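Local coordinates for secreted protein (Streptomyces lividans TK24, PDB 5LXZ), which is a secreted copper metalloradical protein of the galactose oxidase-like AA5 family, GlxA, and probably oxidises its substrates at a mononuclear copper site, at residues G313-P327 with K339-A352. The protein carries 1 engineered substitution. Residues are numbered along the deposited sequence; the frame is centred on the assembly and turned at random.
Sequences GANAGYGPDDVGRTP and KVPGMSDANMLETA. With ACT (acetate ion), chain E.
Glu350 reaches across to Arg325 and joins the two loops by a salt bridge, 2.8 Å from Arg325 NH1 to Glu350 OE2. Followed outward, the glutamate first sets CB near the carbonyl oxygen of Asn315. Glu350 CG then lies against Asn315 OD1 at 3.5 Å, the amide and carboxylate planes 79° apart, and CD passes over Gly317 CA, where glycine leaves room that a CB would take up. With CG anti to the carbonyl carbon (chi1 -71°) and the chain extended beyond it, the carboxylate arrives almost coplanar with the guanidinium. OE2 takes the N-H from NH1 on its anti lone pair and also accepts a hydrogen bond from water 2, which is bound to Tyr318 N as well; OE1 is held by Gly374 N. Arg325 itself bends at chi2, and its NE donates to Pro320 O at 2.9 Å, so the same guanidinium that meets Glu350 also ties Arg325 back to the Pro320 carbonyl within its own loop. A methionine in place of Arg325 would probably leave Glu350 OE2 without its charged mate and the Pro320 carbonyl without its NE donor.

Beside this pair, a single beta bridge joins Asn315 and Glu350, Thr351 N giving a bond of 2.9 Å to Asn315 O. Asn315 ND2 turns back to donate to Gly313 O, an oxygen that also lies 3.4 Å from Leu349 CB. At the far end Val340 N binds Pro327 O, and Pro327 CG touches Met343 CE at 3.8 Å.

Both loops belong to the Kelch-type beta-propeller: 313-327 links strands 309-311 and 328-330 within one four-stranded blade, while 339-352 crosses from strand 337-339 to strand 353-356 of the next, with Met343 and Leu349 resting on Val367 in strand 364-368.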
loop_
_atom_site.group_PDB
_atom_site.type_symbol
_atom_site.label_atom_id
_atom_site.label_comp_id
_atom_site.label_asym_id
_atom_site.label_seq_id
_atom_site.Cartn_x
_atom_site.Cartn_y
_atom_site.Cartn_z
ATOM N N GLY A 313 -9.978 -3.544 -5.588
ATOM C CA GLY A 313 -10.835 -3.293 -4.444
ATOM C C GLY A 313 -10.083 -3.145 -3.131
ATOM O O GLY A 313 -10.621 -2.564 -2.184
ATOM N N ALA A 314 -8.846 -3.621 -3.060
ATOM C CA ALA A 314 -8.055 -3.508 -1.827
ATOM C C ALA A 314 -7.670 -2.064 -1.612
ATOM O O ALA A 314 -7.376 -1.345 -2.587
ATOM C CB ALA A 314 -6.802 -4.374 -1.897
ATOM N N ASN A 315 -7.714 -1.616 -0.370
ATOM C CA ASN A 315 -7.478 -0.203 -0.060
ATOM C C ASN A 315 -7.251 -0.052 1.428
ATOM O O ASN A 315 -7.488 -0.979 2.161
ATOM C CB ASN A 315 -8.698 0.657 -0.465
ATOM C CG ASN A 315 -9.924 0.391 0.387
ATOM O OD1 ASN A 315 -10.136 1.055 1.377
ATOM N ND2 ASN A 315 -10.692 -0.639 0.045
ATOM N N ALA A 316 -6.771 1.101 1.841
ATOM C CA ALA A 316 -6.444 1.377 3.249
ATOM C C ALA A 316 -7.541 2.148 3.966
ATOM O O ALA A 316 -7.372 2.511 5.141
ATOM C CB ALA A 316 -5.107 2.098 3.363
ATOM N N GLY A 317 -8.660 2.361 3.298
ATOM C CA GLY A 317 -9.837 2.974 3.886
ATOM C C GLY A 317 -9.973 4.462 3.648
ATOM O O GLY A 317 -9.300 5.042 2.793
ATOM N N TYR A 318 -10.892 5.072 4.395
ATOM C CA TYR A 318 -11.336 6.458 4.235
ATOM C C TYR A 318 -12.267 6.638 3.051
ATOM O O TYR A 318 -12.317 5.812 2.133
ATOM C CB TYR A 318 -10.193 7.478 4.209
ATOM C CG TYR A 318 -9.395 7.494 5.481
ATOM C CD1 TYR A 318 -9.866 8.190 6.586
ATOM C CD2 TYR A 318 -8.185 6.818 5.596
ATOM C CE1 TYR A 318 -9.165 8.207 7.772
ATOM C CE2 TYR A 318 -7.461 6.847 6.778
ATOM C CZ TYR A 318 -7.991 7.524 7.871
ATOM O OH TYR A 318 -7.284 7.552 9.081
ATOM N N GLY A 319 -12.995 7.732 3.067
ATOM C CA GLY A 319 -14.037 7.965 2.113
ATOM C C GLY A 319 -15.272 7.157 2.374
ATOM O O GLY A 319 -15.334 6.322 3.297
ATOM N N PRO A 320 -16.259 7.338 1.535
ATOM C CA PRO A 320 -17.557 6.673 1.757
ATOM C C PRO A 320 -17.522 5.191 1.437
ATOM O O PRO A 320 -16.605 4.721 0.724
ATOM C CB PRO A 320 -18.471 7.391 0.807
ATOM C CG PRO A 320 -17.599 7.904 -0.240
ATOM C CD PRO A 320 -16.269 8.224 0.366
ATOM N N ASP A 321 -18.535 4.475 1.887
ATOM C CA ASP A 321 -18.604 3.040 1.640
ATOM C C ASP A 321 -19.224 2.675 0.312
ATOM O O ASP A 321 -19.331 1.485 0.004
ATOM C CB ASP A 321 -19.322 2.317 2.777
ATOM C CG ASP A 321 -20.746 2.715 2.913
ATOM O OD1 ASP A 321 -21.328 3.448 2.069
ATOM O OD2 ASP A 321 -21.287 2.345 3.996
ATOM N N ASP A 322 -19.588 3.641 -0.491
ATOM C CA ASP A 322 -20.397 3.383 -1.693
ATOM C C ASP A 322 -19.901 4.081 -2.952
ATOM O O ASP A 322 -20.613 4.187 -3.945
ATOM C CB ASP A 322 -21.852 3.751 -1.402
ATOM C CG ASP A 322 -22.077 5.236 -1.193
ATOM O OD1 ASP A 322 -21.144 6.066 -1.047
ATOM O OD2 ASP A 322 -23.272 5.607 -1.155
ATOM N N VAL A 323 -18.648 4.530 -2.902
ATOM C CA VAL A 323 -17.999 5.100 -4.052
ATOM C C VAL A 323 -16.616 4.474 -4.052
ATOM O O VAL A 323 -15.874 4.584 -3.074
ATOM C CB VAL A 323 -17.834 6.628 -3.956
ATOM C CG1 VAL A 323 -17.110 7.160 -5.165
ATOM C CG2 VAL A 323 -19.207 7.283 -3.781
ATOM N N GLY A 324 -16.238 3.880 -5.171
ATOM C CA GLY A 324 -14.891 3.384 -5.325
ATOM C C GLY A 324 -14.544 2.171 -4.503
ATOM O O GLY A 324 -13.388 1.960 -4.155
ATOM N N ARG A 325 -15.554 1.396 -4.129
ATOM C CA ARG A 325 -15.358 0.256 -3.314
ATOM C C ARG A 325 -15.511 -1.031 -4.093
ATOM O O ARG A 325 -15.299 -2.109 -3.536
ATOM C CB ARG A 325 -16.328 0.270 -2.116
ATOM C CG ARG A 325 -16.124 1.453 -1.239
ATOM C CD ARG A 325 -15.005 1.229 -0.299
ATOM N NE ARG A 325 -14.917 2.311 0.680
ATOM C CZ ARG A 325 -14.189 2.239 1.792
ATOM N NH1 ARG A 325 -13.613 1.111 2.120
ATOM N NH2 ARG A 325 -14.135 3.287 2.617
ATOM N N THR A 326 -15.935 -0.938 -5.345
ATOM C CA THR A 326 -16.132 -2.178 -6.152
ATOM C C THR A 326 -14.889 -2.387 -7.041
ATOM O O THR A 326 -14.490 -1.437 -7.718
ATOM C CB THR A 326 -17.352 -2.048 -7.052
ATOM O OG1 THR A 326 -18.496 -1.683 -6.235
ATOM C CG2 THR A 326 -17.679 -3.369 -7.690
ATOM N N PRO A 327 -14.330 -3.598 -7.091
ATOM C CA PRO A 327 -13.260 -3.860 -8.075
ATOM C C PRO A 327 -13.712 -3.558 -9.482
ATOM O O PRO A 327 -14.863 -3.672 -9.841
ATOM C CB PRO A 327 -12.998 -5.354 -7.940
ATOM C CG PRO A 327 -13.551 -5.744 -6.628
ATOM C CD PRO A 327 -14.702 -4.832 -6.366
ATOM N N LYS A 339 -17.187 -2.387 -13.556
ATOM C CA LYS A 339 -17.055 -3.220 -12.352
ATOM C C LYS A 339 -16.809 -4.654 -12.716
ATOM O O LYS A 339 -17.336 -5.146 -13.737
ATOM C CB LYS A 339 -18.317 -3.064 -11.523
ATOM C CG LYS A 339 -18.402 -1.657 -10.961
ATOM C CD LYS A 339 -19.719 -1.425 -10.230
ATOM C CE LYS A 339 -19.746 -0.081 -9.516
ATOM N NZ LYS A 339 -20.036 1.028 -10.453
ATOM N N VAL A 340 -16.024 -5.327 -11.900
ATOM C CA VAL A 340 -15.709 -6.737 -12.026
ATOM C C VAL A 340 -16.447 -7.444 -10.884
ATOM O O VAL A 340 -16.173 -7.180 -9.716
ATOM C CB VAL A 340 -14.187 -7.024 -12.012
ATOM C CG1 VAL A 340 -13.870 -8.512 -11.960
ATOM C CG2 VAL A 340 -13.533 -6.436 -13.269
ATOM N N PRO A 341 -17.399 -8.361 -11.223
ATOM C CA PRO A 341 -18.205 -9.066 -10.216
ATOM C C PRO A 341 -17.478 -10.228 -9.545
ATOM O O PRO A 341 -16.351 -10.617 -9.952
ATOM C CB PRO A 341 -19.343 -9.591 -11.073
ATOM C CG PRO A 341 -18.710 -9.919 -12.363
ATOM C CD PRO A 341 -17.701 -8.821 -12.561
ATOM N N GLY A 342 -18.127 -10.790 -8.537
ATOM C CA GLY A 342 -17.721 -12.052 -7.984
ATOM C C GLY A 342 -16.889 -12.045 -6.726
ATOM O O GLY A 342 -16.603 -13.103 -6.201
ATOM N N MET A 343 -16.455 -10.870 -6.278
ATOM C CA MET A 343 -15.618 -10.771 -5.099
ATOM C C MET A 343 -16.322 -11.280 -3.817
ATOM O O MET A 343 -17.277 -10.666 -3.357
ATOM C CB MET A 343 -15.160 -9.326 -4.878
ATOM C CG MET A 343 -14.344 -9.121 -3.610
ATOM S SD MET A 343 -12.697 -9.821 -3.618
ATOM C CE MET A 343 -11.880 -8.654 -4.746
ATOM N N SER A 344 -15.793 -12.358 -3.254
ATOM C CA SER A 344 -16.203 -12.797 -1.924
ATOM C C SER A 344 -15.707 -11.849 -0.889
ATOM O O SER A 344 -14.634 -11.256 -1.059
ATOM C CB SER A 344 -15.692 -14.161 -1.622
ATOM O OG SER A 344 -16.357 -15.100 -2.446
ATOM N N ASP A 345 -16.421 -11.678 0.228
ATOM C CA ASP A 345 -15.937 -10.785 1.317
ATOM C C ASP A 345 -15.661 -9.400 0.748
ATOM O O ASP A 345 -14.630 -8.791 1.026
ATOM C CB ASP A 345 -14.734 -11.368 2.081
ATOM C CG ASP A 345 -15.103 -12.617 2.860
ATOM O OD1 ASP A 345 -16.321 -12.751 3.141
ATOM O OD2 ASP A 345 -14.200 -13.361 3.224
ATOM N N ALA A 346 -16.601 -8.898 -0.067
ATOM C CA ALA A 346 -16.456 -7.573 -0.654
ATOM C C ALA A 346 -16.560 -6.473 0.401
ATOM O O ALA A 346 -16.140 -5.335 0.176
ATOM C CB ALA A 346 -17.469 -7.382 -1.744
ATOM N N ASN A 347 -17.073 -6.836 1.579
ATOM C CA ASN A 347 -17.104 -6.009 2.748
ATOM C C ASN A 347 -15.846 -6.071 3.614
ATOM O O ASN A 347 -15.802 -5.479 4.690
ATOM C CB ASN A 347 -18.349 -6.365 3.580
ATOM C CG ASN A 347 -18.356 -7.813 4.065
ATOM O OD1 ASN A 347 -17.768 -8.705 3.479
ATOM N ND2 ASN A 347 -19.045 -8.027 5.184
ATOM N N MET A 348 -14.827 -6.806 3.135
ATOM C CA MET A 348 -13.555 -7.032 3.862
ATOM C C MET A 348 -12.406 -6.835 2.909
ATOM O O MET A 348 -11.560 -7.726 2.776
ATOM C CB MET A 348 -13.495 -8.410 4.494
ATOM C CG MET A 348 -14.694 -8.672 5.366
ATOM S SD MET A 348 -14.473 -10.268 6.210
ATOM C CE MET A 348 -16.153 -10.820 6.397
ATOM N N LEU A 349 -12.391 -5.678 2.232
ATOM C CA LEU A 349 -11.306 -5.366 1.309
ATOM C C LEU A 349 -10.318 -4.364 1.872
ATOM O O LEU A 349 -9.189 -4.273 1.350
ATOM C CB LEU A 349 -11.900 -4.829 0.017
ATOM C CG LEU A 349 -12.602 -5.892 -0.829
ATOM C CD1 LEU A 349 -13.360 -5.226 -1.992
ATOM C CD2 LEU A 349 -11.562 -6.866 -1.364
ATOM N N GLU A 350 -10.651 -3.645 2.936
ATOM C CA GLU A 350 -9.657 -2.795 3.568
ATOM C C GLU A 350 -8.565 -3.639 4.174
ATOM O O GLU A 350 -8.835 -4.635 4.853
ATOM C CB GLU A 350 -10.292 -1.936 4.665
ATOM C CG GLU A 350 -11.190 -0.831 4.085
ATOM C CD GLU A 350 -11.625 0.242 5.080
ATOM O OE1 GLU A 350 -11.082 0.299 6.218
ATOM O OE2 GLU A 350 -12.510 1.056 4.698
ATOM N N THR A 351 -7.305 -3.268 3.954
ATOM C CA THR A 351 -6.149 -3.973 4.530
ATOM C C THR A 351 -5.898 -5.355 3.901
ATOM O O THR A 351 -5.128 -6.144 4.446
ATOM C CB THR A 351 -6.143 -3.994 6.082
ATOM O OG1 THR A 351 -7.012 -5.026 6.613
ATOM C CG2 THR A 351 -6.521 -2.659 6.636
ATOM N N ALA A 352 -6.528 -5.658 2.772
ATOM C CA ALA A 352 -6.215 -6.823 1.983
ATOM C C ALA A 352 -4.963 -6.584 1.148
ATOM O O ALA A 352 -4.654 -5.429 0.819
ATOM C CB ALA A 352 -7.366 -7.132 1.066
HETATM C C ACT E . -19.235 3.244 -7.459
HETATM O O ACT E . -18.501 4.234 -7.594
HETATM O OXT ACT E . -18.764 2.165 -7.046
HETATM C CH3 ACT E . -20.694 3.378 -7.798
HETATM O O HOH W 1 -5.250 -2.804 1.323
HETATM O O HOH W 2 -12.894 3.403 5.686
HETATM O O HOH W 3 -17.036 -3.555 -1.881
#